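Local coordinates for protein 4-hydroxy-tetrahydrodipicolinate synthase (Thermotoga maritima, PDB 1O5K) that probably catalyses the condensation of pyruvate with aspartate semialdehyde to 4-hydroxy-tetrahydrodipicolinate, a Schiff-base step in lysine biosynthesis, at residues Arg73-Val78 and Gly107-Leu112; Val86-Asn91 and Lys98-Ala103; Val114-Asn119 and Glu124-His129; Gln128-Ile133 and Leu139-Tyr144; Leu188-Gln191 and Met197-Ser200. All coordinates share one frame; numbering follows the deposited sequence.

Interaction 1: Arg73-Val78 and Gly107-Leu112; sequences RTLEIV and GANGVL. With CA (calcium ion), chain C.
Leu75 reaches from helix 73-78 to the turn Gly107-Asn109, and its side chain carries the contact from the helix side. CB points toward the turn, and CG lies anti to the carbonyl carbon (chi1 -66°), which sends both methyls outward from the helix. CD1 rests against the backbone where the turn bends, 3.7 Å from Gly107 O and 3.9 Å from Ala108 N. CD2 approaches the same carbonyl more closely, at 3.5 Å from Gly107 O, and lies 3.9 Å from Asn109 OD1. Asn109 OD1 accepts a hydrogen bond from Val84 N; the leucine methyl only packs against it. Gly107 ends the preceding helix in a Schellman motif, with a positive phi that favours glycine. On a face of the helix turned from the turn, Arg73 NH1 donates to Glu76 OE2 at 2.7 Å, in the guanidinium plane, but meeting OE2 on its anti side and 27° out of the carboxylate plane. Glu76 O binds the calcium ion at 2.3 Å, together with Asp79 and three waters. Leu75 also touches Val84, so it sits where helix 64-78, strand 84-87 and the turn entering strand 110-114 come together.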
# COMPACT_ATOMS: atom_id res chain seq x y z
N ARG A 73 -33.70 -21.14 -14.12
CA ARG A 73 -34.83 -20.53 -13.42
C ARG A 73 -34.83 -18.99 -13.59
O ARG A 73 -35.88 -18.40 -13.70
CB ARG A 73 -34.85 -20.90 -11.95
CG ARG A 73 -36.12 -20.45 -11.21
CD ARG A 73 -37.40 -21.06 -11.88
NE ARG A 73 -38.65 -20.45 -11.44
CZ ARG A 73 -39.81 -20.49 -12.13
NH1 ARG A 73 -39.88 -21.07 -13.33
NH2 ARG A 73 -40.91 -19.93 -11.65
N THR A 74 -33.66 -18.35 -13.63
CA THR A 74 -33.58 -16.91 -13.82
C THR A 74 -34.14 -16.55 -15.19
O THR A 74 -35.01 -15.67 -15.33
CB THR A 74 -32.14 -16.44 -13.72
OG1 THR A 74 -31.58 -16.89 -12.47
CG2 THR A 74 -32.11 -14.91 -13.71
N LEU A 75 -33.69 -17.28 -16.20
CA LEU A 75 -34.22 -17.04 -17.58
C LEU A 75 -35.73 -17.22 -17.66
O LEU A 75 -36.42 -16.44 -18.35
CB LEU A 75 -33.47 -17.89 -18.59
CG LEU A 75 -32.01 -17.56 -18.81
CD1 LEU A 75 -31.28 -18.80 -19.36
CD2 LEU A 75 -31.84 -16.34 -19.75
N GLU A 76 -36.27 -18.23 -16.98
CA GLU A 76 -37.70 -18.48 -16.91
C GLU A 76 -38.49 -17.33 -16.26
O GLU A 76 -39.47 -16.86 -16.82
CB GLU A 76 -37.99 -19.76 -16.13
CG GLU A 76 -37.60 -20.99 -16.93
CD GLU A 76 -37.68 -22.28 -16.12
OE1 GLU A 76 -37.38 -23.35 -16.71
OE2 GLU A 76 -38.01 -22.23 -14.93
N ILE A 77 -38.03 -16.84 -15.12
CA ILE A 77 -38.74 -15.72 -14.46
C ILE A 77 -38.70 -14.39 -15.23
O ILE A 77 -39.68 -13.67 -15.30
CB ILE A 77 -38.15 -15.47 -13.07
CG1 ILE A 77 -38.38 -16.68 -12.19
CG2 ILE A 77 -38.82 -14.23 -12.44
CD1 ILE A 77 -37.45 -16.65 -10.98
N VAL A 78 -37.56 -14.08 -15.82
CA VAL A 78 -37.33 -12.78 -16.48
C VAL A 78 -38.06 -12.65 -17.80
O VAL A 78 -38.32 -11.50 -18.29
CB VAL A 78 -35.79 -12.56 -16.65
CG1 VAL A 78 -35.45 -11.40 -17.55
CG2 VAL A 78 -35.10 -12.36 -15.25
N GLY A 107 -28.84 -20.84 -22.60
CA GLY A 107 -29.51 -19.69 -23.15
C GLY A 107 -29.25 -18.39 -22.42
O GLY A 107 -30.04 -17.49 -22.56
N ALA A 108 -28.15 -18.28 -21.66
CA ALA A 108 -27.69 -17.00 -21.09
C ALA A 108 -27.51 -15.95 -22.18
O ALA A 108 -27.23 -16.30 -23.33
CB ALA A 108 -26.39 -17.19 -20.36
N ASN A 109 -27.62 -14.68 -21.82
CA ASN A 109 -27.51 -13.59 -22.79
C ASN A 109 -26.08 -13.04 -22.91
O ASN A 109 -25.76 -12.24 -23.79
CB ASN A 109 -28.52 -12.50 -22.46
CG ASN A 109 -29.95 -13.03 -22.34
OD1 ASN A 109 -30.57 -12.97 -21.27
ND2 ASN A 109 -30.48 -13.54 -23.44
N GLY A 110 -25.25 -13.45 -21.97
CA GLY A 110 -23.85 -13.08 -21.90
C GLY A 110 -23.17 -13.80 -20.75
O GLY A 110 -23.82 -14.45 -19.92
N VAL A 111 -21.85 -13.66 -20.67
CA VAL A 111 -21.14 -14.18 -19.53
C VAL A 111 -20.23 -13.10 -18.92
O VAL A 111 -19.67 -12.21 -19.65
CB VAL A 111 -20.29 -15.47 -19.86
CG1 VAL A 111 -21.14 -16.71 -20.01
CG2 VAL A 111 -19.46 -15.21 -21.08
N LEU A 112 -20.05 -13.19 -17.62
CA LEU A 112 -19.14 -12.33 -16.89
C LEU A 112 -17.94 -13.20 -16.53
O LEU A 112 -18.10 -14.24 -15.93
CB LEU A 112 -19.84 -11.79 -15.64
CG LEU A 112 -19.03 -10.81 -14.76
CD1 LEU A 112 -18.89 -9.50 -15.50
CD2 LEU A 112 -19.65 -10.56 -13.41
CA CA C . -41.40 -17.58 -17.90
O HOH W 1 -39.94 -17.84 -20.33
O HOH W 2 -42.85 -16.32 -16.57
O HOH W 3 -42.00 -18.48 -15.83

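Interaction 2: Val86-Asn91 and Lys98-Ala103; sequences VGAGTN and KLVKQA
Ala88 and Leu99 form the closest backbone approach, their CA atoms 5.3 Å apart, and apolar contacts do most of the work. Ala88 CB fits against two helix residues at once, lying 3.9 Å from Leu99 CB and equally far from Val100 CG2. One helical turn on, Val86 turns its CB toward the helix and meets Ala103 CB at 4.1 Å; the CA atoms of Val86 and Ala103 are 6.7 Å apart, a spacing consistent with the small alanine side chain. At the other end Thr90 CG2 touches Leu99 CD1 at 3.6 Å, the two side chains crossing at about a right angle. The threonine methyl can do this because CG2 is anti to the carbonyl carbon, with OG1 (chi1 77°) turned to hydrogen-bond Ser92 N instead.

The polar component is slight. Ala88 O is covered by Leu99, whose CB lies 3.6 Å away, and this buried carbonyl has no hydrogen-bonding partner in the model. Val86, Ala88 and Thr90 on one side and Leu99, Val100 and Ala103 on the other thus seat helix 93-106 on the end of strand 84-87 and the loop after it, the first half of a beta-alpha-beta unit of the TIM barrel.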
# COMPACT_ATOMS: atom_id res chain seq x y z
N VAL A 86 -24.25 -14.52 -16.90
CA VAL A 86 -23.84 -15.59 -16.00
C VAL A 86 -22.33 -15.51 -15.75
O VAL A 86 -21.54 -15.44 -16.70
CB VAL A 86 -24.18 -16.93 -16.60
CG1 VAL A 86 -23.66 -18.08 -15.71
CG2 VAL A 86 -25.69 -17.02 -16.85
N GLY A 87 -21.95 -15.46 -14.49
CA GLY A 87 -20.56 -15.61 -14.12
C GLY A 87 -20.01 -16.98 -14.55
O GLY A 87 -20.61 -17.98 -14.27
N ALA A 88 -18.87 -16.99 -15.22
CA ALA A 88 -18.34 -18.20 -15.80
C ALA A 88 -16.80 -18.23 -15.83
O ALA A 88 -16.22 -19.03 -16.54
CB ALA A 88 -18.88 -18.37 -17.20
N GLY A 89 -16.16 -17.35 -15.08
CA GLY A 89 -14.69 -17.25 -15.13
C GLY A 89 -14.05 -18.12 -14.06
O GLY A 89 -14.53 -18.15 -12.92
N THR A 90 -12.98 -18.81 -14.41
CA THR A 90 -12.13 -19.46 -13.40
C THR A 90 -10.67 -19.13 -13.73
O THR A 90 -10.38 -18.35 -14.62
CB THR A 90 -12.34 -21.00 -13.31
OG1 THR A 90 -11.68 -21.71 -14.41
CG2 THR A 90 -13.80 -21.38 -13.44
N ASN A 91 -9.77 -19.74 -13.02
CA ASN A 91 -8.33 -19.47 -13.28
C ASN A 91 -7.67 -20.45 -14.22
O ASN A 91 -6.43 -20.39 -14.42
CB ASN A 91 -7.60 -19.27 -11.95
CG ASN A 91 -7.59 -20.49 -11.08
OD1 ASN A 91 -8.26 -21.50 -11.37
ND2 ASN A 91 -6.86 -20.39 -9.93
N LYS A 98 -15.36 -24.17 -20.76
CA LYS A 98 -16.37 -25.14 -20.48
C LYS A 98 -17.56 -24.47 -19.80
O LYS A 98 -18.71 -24.70 -20.16
CB LYS A 98 -15.81 -26.25 -19.60
CG LYS A 98 -16.77 -27.40 -19.31
CD LYS A 98 -16.63 -27.87 -17.86
CE LYS A 98 -17.41 -29.13 -17.56
NZ LYS A 98 -16.97 -30.27 -18.40
N LEU A 99 -17.30 -23.63 -18.82
CA LEU A 99 -18.40 -22.93 -18.16
C LEU A 99 -19.14 -21.96 -19.05
O LEU A 99 -20.37 -21.79 -18.96
CB LEU A 99 -17.89 -22.18 -16.97
CG LEU A 99 -17.44 -23.03 -15.76
CD1 LEU A 99 -17.09 -22.12 -14.64
CD2 LEU A 99 -18.49 -23.98 -15.30
N VAL A 100 -18.39 -21.31 -19.91
CA VAL A 100 -18.97 -20.36 -20.88
C VAL A 100 -19.89 -21.12 -21.84
O VAL A 100 -21.04 -20.73 -22.05
CB VAL A 100 -17.85 -19.61 -21.60
CG1 VAL A 100 -18.38 -18.86 -22.82
CG2 VAL A 100 -17.17 -18.69 -20.66
N LYS A 101 -19.42 -22.24 -22.36
CA LYS A 101 -20.24 -23.06 -23.28
C LYS A 101 -21.51 -23.65 -22.60
O LYS A 101 -22.59 -23.72 -23.20
CB LYS A 101 -19.36 -24.13 -23.94
CG LYS A 101 -18.36 -23.57 -24.94
N GLN A 102 -21.40 -23.99 -21.32
CA GLN A 102 -22.56 -24.36 -20.51
C GLN A 102 -23.59 -23.23 -20.41
O GLN A 102 -24.79 -23.46 -20.66
CB GLN A 102 -22.13 -24.86 -19.13
CG GLN A 102 -21.42 -26.26 -19.26
CD GLN A 102 -20.95 -26.89 -17.92
OE1 GLN A 102 -20.81 -28.12 -17.83
NE2 GLN A 102 -20.68 -26.06 -16.91
N ALA A 103 -23.14 -22.02 -20.09
CA ALA A 103 -24.06 -20.88 -20.03
C ALA A 103 -24.69 -20.60 -21.38
O ALA A 103 -25.90 -20.33 -21.46
CB ALA A 103 -23.36 -19.64 -19.53

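Interaction 3: Val114-Asn119 and Glu124-His129; sequences VTPYYN and EGLYQH
Pro116 CG stands over one face of the His129 imidazole, 3.6 Å from the ring centroid and only 10° off its normal, a well-centred CH-pi contact. Proline and histidine come from opposite directions: His129 CG is anti to its own backbone N (chi1 176°), which carries the imidazole out from the helix to the loop, and Pro116 CB points toward the helix segment. Beside this, Leu126 CD2 fills the angle between two loop residues, 3.8 Å from Pro116 CD and 3.9 Å from Thr115 CB. This is the dense part of the contact, made of aliphatic carbons and a ring face.

The segment 114-119 leaves the C-terminal end of strand 110-114, where TIM barrels place their active sites, and leads into helix 123-134. It carries Tyr118, a predicted member of the proton relay, and here Tyr117 and Tyr118 stack with Tyr118 and Tyr117 of the second subunit.

On the Val114 side the packing gives way to a water. Val114 O and His129 NE2 lie 4.3 Å apart, too far to bond directly, and one water spans them, donating to Val114 O at 2.6 Å and lying 2.8 Å from His129 NE2. The other ring nitrogen, ND1, pairs with Thr93 OG1, so both ring nitrogens are engaged, which should hold the ring's rotation with one face under the proline. A leucine in place of His129 would probably leave the bridging water without its ring partner and Thr93 OG1 without its mate, and would lose the flat surface under Pro116.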
# COMPACT_ATOMS: atom_id res chain seq x y z
N VAL A 114 -14.32 -13.31 -14.85
CA VAL A 114 -13.33 -12.68 -14.03
C VAL A 114 -11.94 -13.02 -14.56
O VAL A 114 -11.70 -14.11 -15.11
CB VAL A 114 -13.49 -13.09 -12.52
CG1 VAL A 114 -13.24 -14.56 -12.33
CG2 VAL A 114 -12.71 -12.18 -11.59
N THR A 115 -11.03 -12.07 -14.44
CA THR A 115 -9.61 -12.39 -14.65
C THR A 115 -9.26 -13.57 -13.74
O THR A 115 -9.65 -13.61 -12.57
CB THR A 115 -8.68 -11.23 -14.23
OG1 THR A 115 -8.90 -10.94 -12.85
CG2 THR A 115 -8.97 -9.93 -15.00
N PRO A 116 -8.53 -14.55 -14.26
CA PRO A 116 -8.02 -15.63 -13.45
C PRO A 116 -7.44 -15.15 -12.13
O PRO A 116 -6.58 -14.25 -12.09
CB PRO A 116 -6.95 -16.25 -14.32
CG PRO A 116 -7.57 -16.08 -15.73
CD PRO A 116 -8.18 -14.71 -15.70
N TYR A 117 -7.97 -15.72 -11.05
CA TYR A 117 -7.58 -15.41 -9.66
C TYR A 117 -6.50 -16.41 -9.22
O TYR A 117 -6.39 -17.47 -9.80
CB TYR A 117 -8.80 -15.50 -8.69
CG TYR A 117 -9.72 -16.67 -9.02
CD1 TYR A 117 -9.40 -17.98 -8.61
CD2 TYR A 117 -10.83 -16.49 -9.83
CE1 TYR A 117 -10.20 -19.05 -8.94
CE2 TYR A 117 -11.61 -17.57 -10.19
CZ TYR A 117 -11.30 -18.84 -9.72
OH TYR A 117 -12.09 -19.89 -10.10
N TYR A 118 -5.64 -15.99 -8.29
CA TYR A 118 -4.67 -16.82 -7.59
C TYR A 118 -3.38 -17.13 -8.37
O TYR A 118 -2.30 -17.11 -7.76
CB TYR A 118 -5.31 -18.13 -7.13
CG TYR A 118 -4.48 -19.00 -6.19
CD1 TYR A 118 -3.94 -18.50 -5.03
CD2 TYR A 118 -4.25 -20.33 -6.48
CE1 TYR A 118 -3.17 -19.29 -4.19
CE2 TYR A 118 -3.49 -21.12 -5.66
CZ TYR A 118 -2.94 -20.59 -4.51
OH TYR A 118 -2.20 -21.38 -3.68
N ASN A 119 -3.47 -17.38 -9.67
CA ASN A 119 -2.27 -17.70 -10.45
C ASN A 119 -1.66 -16.50 -11.16
O ASN A 119 -0.63 -16.68 -11.81
CB ASN A 119 -2.50 -18.87 -11.39
CG ASN A 119 -3.68 -18.70 -12.31
OD1 ASN A 119 -4.33 -17.66 -12.37
ND2 ASN A 119 -3.90 -19.75 -13.15
N GLU A 124 -0.15 -10.30 -21.07
CA GLU A 124 -0.29 -11.13 -22.27
C GLU A 124 -1.14 -12.39 -22.03
O GLU A 124 -1.92 -12.76 -22.88
CB GLU A 124 1.09 -11.49 -22.82
CG GLU A 124 1.09 -12.34 -24.08
CD GLU A 124 0.47 -11.67 -25.28
OE1 GLU A 124 0.31 -10.42 -25.29
OE2 GLU A 124 0.14 -12.39 -26.26
N GLY A 125 -0.93 -13.04 -20.89
CA GLY A 125 -1.72 -14.19 -20.47
C GLY A 125 -3.19 -13.85 -20.41
O GLY A 125 -4.04 -14.62 -20.86
N LEU A 126 -3.51 -12.69 -19.82
CA LEU A 126 -4.89 -12.25 -19.80
C LEU A 126 -5.47 -12.06 -21.20
O LEU A 126 -6.57 -12.46 -21.49
CB LEU A 126 -5.02 -10.93 -19.03
CG LEU A 126 -4.74 -11.06 -17.56
CD1 LEU A 126 -4.66 -9.67 -16.90
CD2 LEU A 126 -5.85 -11.92 -16.85
N TYR A 127 -4.72 -11.41 -22.06
CA TYR A 127 -5.15 -11.27 -23.44
C TYR A 127 -5.41 -12.63 -24.06
O TYR A 127 -6.48 -12.83 -24.67
CB TYR A 127 -4.10 -10.51 -24.22
CG TYR A 127 -4.42 -10.35 -25.67
CD1 TYR A 127 -5.35 -9.41 -26.09
CD2 TYR A 127 -3.78 -11.10 -26.61
CE1 TYR A 127 -5.63 -9.24 -27.47
CE2 TYR A 127 -4.06 -10.96 -27.98
CZ TYR A 127 -4.99 -10.03 -28.40
OH TYR A 127 -5.23 -9.86 -29.78
N GLN A 128 -4.44 -13.55 -23.94
CA GLN A 128 -4.59 -14.88 -24.53
C GLN A 128 -5.78 -15.67 -23.98
O GLN A 128 -6.43 -16.40 -24.74
CB GLN A 128 -3.27 -15.68 -24.46
CG GLN A 128 -2.19 -15.13 -25.35
CD GLN A 128 -2.49 -15.30 -26.82
OE1 GLN A 128 -3.30 -16.13 -27.20
NE2 GLN A 128 -1.82 -14.51 -27.66
N HIS A 129 -6.04 -15.53 -22.66
CA HIS A 129 -7.18 -16.15 -21.98
C HIS A 129 -8.50 -15.71 -22.62
O HIS A 129 -9.28 -16.54 -23.04
CB HIS A 129 -7.12 -15.79 -20.49
CG HIS A 129 -8.27 -16.26 -19.67
ND1 HIS A 129 -8.41 -17.57 -19.23
CD2 HIS A 129 -9.28 -15.56 -19.10
CE1 HIS A 129 -9.47 -17.64 -18.44
NE2 HIS A 129 -10.03 -16.44 -18.36
O HOH W 4 -11.77 -16.52 -16.19

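Interaction 4: Gln128-Ile133 and Leu139-Tyr144; sequences QHYKYI and LGIVVY
Tyr130 has the most surface buried here, its ring laid obliquely across Val143. Val143 CG2 sits over one face of the ring, 3.9 Å from the centroid and 14° off the normal, a CH-pi contact, while CG1 reaches past the rim to 3.7 Å from Tyr130 OH. With CG anti to the carbonyl carbon (chi1 -73°), the tyrosine reaches along the strand far enough for OH to hydrogen-bond Val113 O on the adjoining strand. His129 CD2 lies over the opposite ring face from Val143 CG2. A phenylalanine replacing Tyr130 would probably leave Val113 O without its hydroxyl partner and take away the oxygen that Val143 CG1 packs against.

Ile141, next in buried surface, points its CB toward the helix. Its CD1 meets Ile133 CG2 at 4.1 Å, and its CG2 lies more distantly, 4.5 Å from Tyr130 CD1.

The segment axes run nearly antiparallel, at 164°, with a closest approach of 10.8 Å, as expected of a helix returning over the sheet. Helix 123-134 thereby covers strand 141-144 in the beta-alpha-beta unit 110-114, 123-134, 141-144 of the TIM barrel; Tyr144, the predicted catalytic proton donor/acceptor, is the last residue of strand 141-144.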
# COMPACT_ATOMS: atom_id res chain seq x y z
N GLN A 128 -4.44 -13.55 -23.94
CA GLN A 128 -4.59 -14.88 -24.53
C GLN A 128 -5.78 -15.67 -23.98
O GLN A 128 -6.43 -16.40 -24.74
CB GLN A 128 -3.27 -15.68 -24.46
CG GLN A 128 -2.19 -15.13 -25.35
CD GLN A 128 -2.49 -15.30 -26.82
OE1 GLN A 128 -3.30 -16.13 -27.20
NE2 GLN A 128 -1.82 -14.51 -27.66
N HIS A 129 -6.04 -15.53 -22.66
CA HIS A 129 -7.18 -16.15 -21.98
C HIS A 129 -8.50 -15.71 -22.62
O HIS A 129 -9.28 -16.54 -23.04
CB HIS A 129 -7.12 -15.79 -20.49
CG HIS A 129 -8.27 -16.26 -19.67
ND1 HIS A 129 -8.41 -17.57 -19.23
CD2 HIS A 129 -9.28 -15.56 -19.10
CE1 HIS A 129 -9.47 -17.64 -18.44
NE2 HIS A 129 -10.03 -16.44 -18.36
N TYR A 130 -8.71 -14.39 -22.71
CA TYR A 130 -9.96 -13.85 -23.29
C TYR A 130 -10.04 -14.14 -24.78
O TYR A 130 -11.12 -14.41 -25.30
CB TYR A 130 -10.06 -12.37 -22.98
CG TYR A 130 -10.38 -12.12 -21.52
CD1 TYR A 130 -11.65 -12.43 -21.01
CD2 TYR A 130 -9.42 -11.63 -20.63
CE1 TYR A 130 -11.90 -12.30 -19.65
CE2 TYR A 130 -9.71 -11.45 -19.30
CZ TYR A 130 -10.95 -11.79 -18.82
OH TYR A 130 -11.23 -11.62 -17.46
N LYS A 131 -8.90 -14.12 -25.47
CA LYS A 131 -8.89 -14.44 -26.91
C LYS A 131 -9.36 -15.87 -27.16
O LYS A 131 -10.20 -16.16 -28.05
CB LYS A 131 -7.50 -14.26 -27.50
CG LYS A 131 -7.51 -14.50 -29.01
CD LYS A 131 -6.41 -13.77 -29.73
CE LYS A 131 -5.24 -14.67 -30.06
NZ LYS A 131 -4.40 -14.87 -28.87
N TYR A 132 -8.77 -16.79 -26.43
CA TYR A 132 -9.11 -18.20 -26.53
C TYR A 132 -10.60 -18.40 -26.37
O TYR A 132 -11.24 -19.09 -27.17
CB TYR A 132 -8.38 -19.03 -25.48
CG TYR A 132 -8.58 -20.54 -25.62
CD1 TYR A 132 -7.80 -21.29 -26.49
CD2 TYR A 132 -9.54 -21.20 -24.86
CE1 TYR A 132 -7.96 -22.68 -26.61
CE2 TYR A 132 -9.72 -22.57 -24.99
CZ TYR A 132 -8.92 -23.30 -25.85
OH TYR A 132 -9.09 -24.65 -25.97
N ILE A 133 -11.16 -17.79 -25.33
CA ILE A 133 -12.59 -17.93 -25.06
C ILE A 133 -13.47 -17.27 -26.13
O ILE A 133 -14.41 -17.87 -26.68
CB ILE A 133 -12.90 -17.38 -23.67
CG1 ILE A 133 -12.07 -18.13 -22.61
CG2 ILE A 133 -14.35 -17.50 -23.39
CD1 ILE A 133 -11.92 -17.39 -21.27
N LEU A 139 -21.38 -16.00 -27.57
CA LEU A 139 -21.90 -15.12 -26.52
C LEU A 139 -21.06 -13.87 -26.33
O LEU A 139 -19.85 -13.87 -26.55
CB LEU A 139 -21.91 -15.83 -25.18
CG LEU A 139 -23.05 -16.74 -24.77
CD1 LEU A 139 -22.83 -17.17 -23.33
CD2 LEU A 139 -24.42 -16.08 -24.99
N GLY A 140 -21.73 -12.81 -25.88
CA GLY A 140 -21.07 -11.61 -25.40
C GLY A 140 -20.38 -11.86 -24.06
O GLY A 140 -20.95 -12.49 -23.15
N ILE A 141 -19.14 -11.37 -23.93
CA ILE A 141 -18.30 -11.63 -22.78
C ILE A 141 -18.00 -10.29 -22.12
O ILE A 141 -17.59 -9.33 -22.77
CB ILE A 141 -16.98 -12.27 -23.25
CG1 ILE A 141 -17.22 -13.59 -23.97
CG2 ILE A 141 -16.00 -12.44 -22.09
CD1 ILE A 141 -15.99 -14.02 -24.81
N VAL A 142 -18.14 -10.23 -20.81
CA VAL A 142 -17.78 -9.09 -20.02
C VAL A 142 -16.54 -9.44 -19.14
O VAL A 142 -16.61 -10.35 -18.32
CB VAL A 142 -18.93 -8.64 -19.11
CG1 VAL A 142 -18.49 -7.47 -18.20
CG2 VAL A 142 -20.16 -8.29 -19.92
N VAL A 143 -15.45 -8.72 -19.30
CA VAL A 143 -14.23 -8.90 -18.50
C VAL A 143 -14.58 -8.34 -17.15
O VAL A 143 -15.23 -7.31 -17.03
CB VAL A 143 -13.06 -8.09 -19.10
CG1 VAL A 143 -11.86 -8.01 -18.18
CG2 VAL A 143 -12.71 -8.65 -20.46
N TYR A 144 -14.12 -9.01 -16.12
CA TYR A 144 -14.33 -8.52 -14.74
C TYR A 144 -12.98 -8.40 -14.03
O TYR A 144 -12.29 -9.39 -13.80
CB TYR A 144 -15.26 -9.47 -14.05
CG TYR A 144 -15.51 -9.23 -12.55
CD1 TYR A 144 -15.39 -7.96 -11.98
CD2 TYR A 144 -15.90 -10.28 -11.75
CE1 TYR A 144 -15.62 -7.77 -10.64
CE2 TYR A 144 -16.15 -10.11 -10.40
CZ TYR A 144 -16.01 -8.86 -9.86
OH TYR A 144 -16.23 -8.63 -8.54

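Interaction 5: Leu188-Gln191 and Met197-Ser200; sequences LTKQ and MVWS
Thr189 OG1 and Val198 CG2 make the closest approach between helix 188-191 and segment 197-200, at 3.4 Å, with the side chains meeting obliquely. Both CB atoms point toward the other segment. The neighbouring Lys190 adds the aliphatic part of its chain: CE lies 4.2 Å from Val198 CG2, and NZ comes to 4.1 Å from Met197 CA. The lysine runs extended as far as CE and bends only at its last torsion (chi4 -75°), which turns the ammonium group in over the backbone of Met197.

The next shell explains these positions. Thr189 OG1, at chi1 60°, is hydrogen-bonded to Thr185 O one turn earlier in the helix. Lys190 NZ forms a salt bridge with Asp215 OD1 and donates to Phe196 O. That same carboxylate oxygen receives Val198 N, so Asp215 links helix and chain from outside both segments. Further out, Met197 and Trp199 join the backbone of Ile172, next to the Schiff-base residue Lys173.

The contact is van der Waals packing of a valine methyl against polar side chains whose hydrogen-bonding groups are satisfied elsewhere, and the two bonds at OD1 would probably favour an ionised Asp215.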
# COMPACT_ATOMS: atom_id res chain seq x y z
N LEU A 188 -9.60 4.67 -22.64
CA LEU A 188 -8.80 3.93 -23.63
C LEU A 188 -9.64 2.88 -24.33
O LEU A 188 -9.45 2.64 -25.53
CB LEU A 188 -7.62 3.29 -22.97
CG LEU A 188 -6.46 4.20 -22.53
CD1 LEU A 188 -5.31 3.33 -22.12
CD2 LEU A 188 -6.01 5.18 -23.66
N THR A 189 -10.55 2.20 -23.60
CA THR A 189 -11.38 1.16 -24.25
C THR A 189 -12.33 1.77 -25.31
O THR A 189 -12.48 1.23 -26.41
CB THR A 189 -12.16 0.27 -23.27
OG1 THR A 189 -13.05 1.06 -22.48
CG2 THR A 189 -11.24 -0.47 -22.27
N LYS A 190 -12.92 2.93 -24.99
CA LYS A 190 -13.87 3.54 -25.88
C LYS A 190 -13.19 4.18 -27.04
O LYS A 190 -13.78 4.32 -28.10
CB LYS A 190 -14.74 4.55 -25.13
CG LYS A 190 -15.76 3.80 -24.27
CD LYS A 190 -16.70 4.67 -23.47
CE LYS A 190 -17.58 3.83 -22.50
NZ LYS A 190 -18.71 3.08 -23.18
N GLN A 191 -11.95 4.58 -26.85
CA GLN A 191 -11.13 4.99 -27.98
C GLN A 191 -10.80 3.82 -28.90
O GLN A 191 -10.63 4.01 -30.13
CB GLN A 191 -9.83 5.59 -27.51
CG GLN A 191 -9.92 6.98 -26.97
CD GLN A 191 -8.51 7.55 -26.66
OE1 GLN A 191 -7.59 7.41 -27.48
NE2 GLN A 191 -8.35 8.18 -25.48
N MET A 197 -18.46 -1.29 -23.56
CA MET A 197 -19.16 -0.90 -22.35
C MET A 197 -18.23 -0.94 -21.16
O MET A 197 -17.40 -1.85 -21.04
CB MET A 197 -20.31 -1.85 -22.09
CG MET A 197 -21.31 -1.91 -23.25
SD MET A 197 -22.09 -0.39 -23.66
CE MET A 197 -23.10 -0.22 -22.38
N VAL A 198 -18.39 0.02 -20.24
CA VAL A 198 -17.61 0.01 -19.05
C VAL A 198 -18.58 0.28 -17.89
O VAL A 198 -19.18 1.34 -17.82
CB VAL A 198 -16.48 1.04 -19.05
CG1 VAL A 198 -15.72 0.90 -17.71
CG2 VAL A 198 -15.59 0.86 -20.21
N TRP A 199 -18.79 -0.74 -17.06
CA TRP A 199 -19.66 -0.66 -15.89
C TRP A 199 -18.81 -0.67 -14.67
O TRP A 199 -17.76 -1.40 -14.58
CB TRP A 199 -20.64 -1.82 -15.83
CG TRP A 199 -21.55 -2.01 -17.04
CD1 TRP A 199 -22.68 -1.33 -17.33
CD2 TRP A 199 -21.32 -2.91 -18.13
NE1 TRP A 199 -23.21 -1.77 -18.51
CE2 TRP A 199 -22.42 -2.77 -19.01
CE3 TRP A 199 -20.35 -3.88 -18.41
CZ2 TRP A 199 -22.56 -3.53 -20.16
CZ3 TRP A 199 -20.50 -4.66 -19.54
CH2 TRP A 199 -21.56 -4.45 -20.44
N SER A 200 -19.22 0.11 -13.67
CA SER A 200 -18.57 0.01 -12.38
C SER A 200 -18.81 -1.35 -11.67
O SER A 200 -19.94 -1.89 -11.68
CB SER A 200 -19.11 1.12 -11.40
OG SER A 200 -18.40 1.05 -10.19

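Interactions 1 and 2 lie on neighbouring strands, with Leu112 N bonded to Val86 O and Leu112 O to Ala88 N, both at 2.9 Å. Interaction 4 adds strand 141-144 on the other side of strand 110-114, where Val142 N meets Val111 O at 2.8 Å. Interactions 3 and 4 have centres about 10 Å apart and share helix 123-134; Thr115 N bonds Tyr144 O at 3.0 Å, near the predicted catalytic site. The loops of interactions 2 and 3 are tied by Asn91 ND2 to Tyr117 O, 3.0 Å. Interaction 5, centred about 15 Å from interaction 4, touches it through Val142 CG2 and Trp199 CZ3 (3.7 Å). The calcium ion of interaction 1 lies away from the catalytic residues.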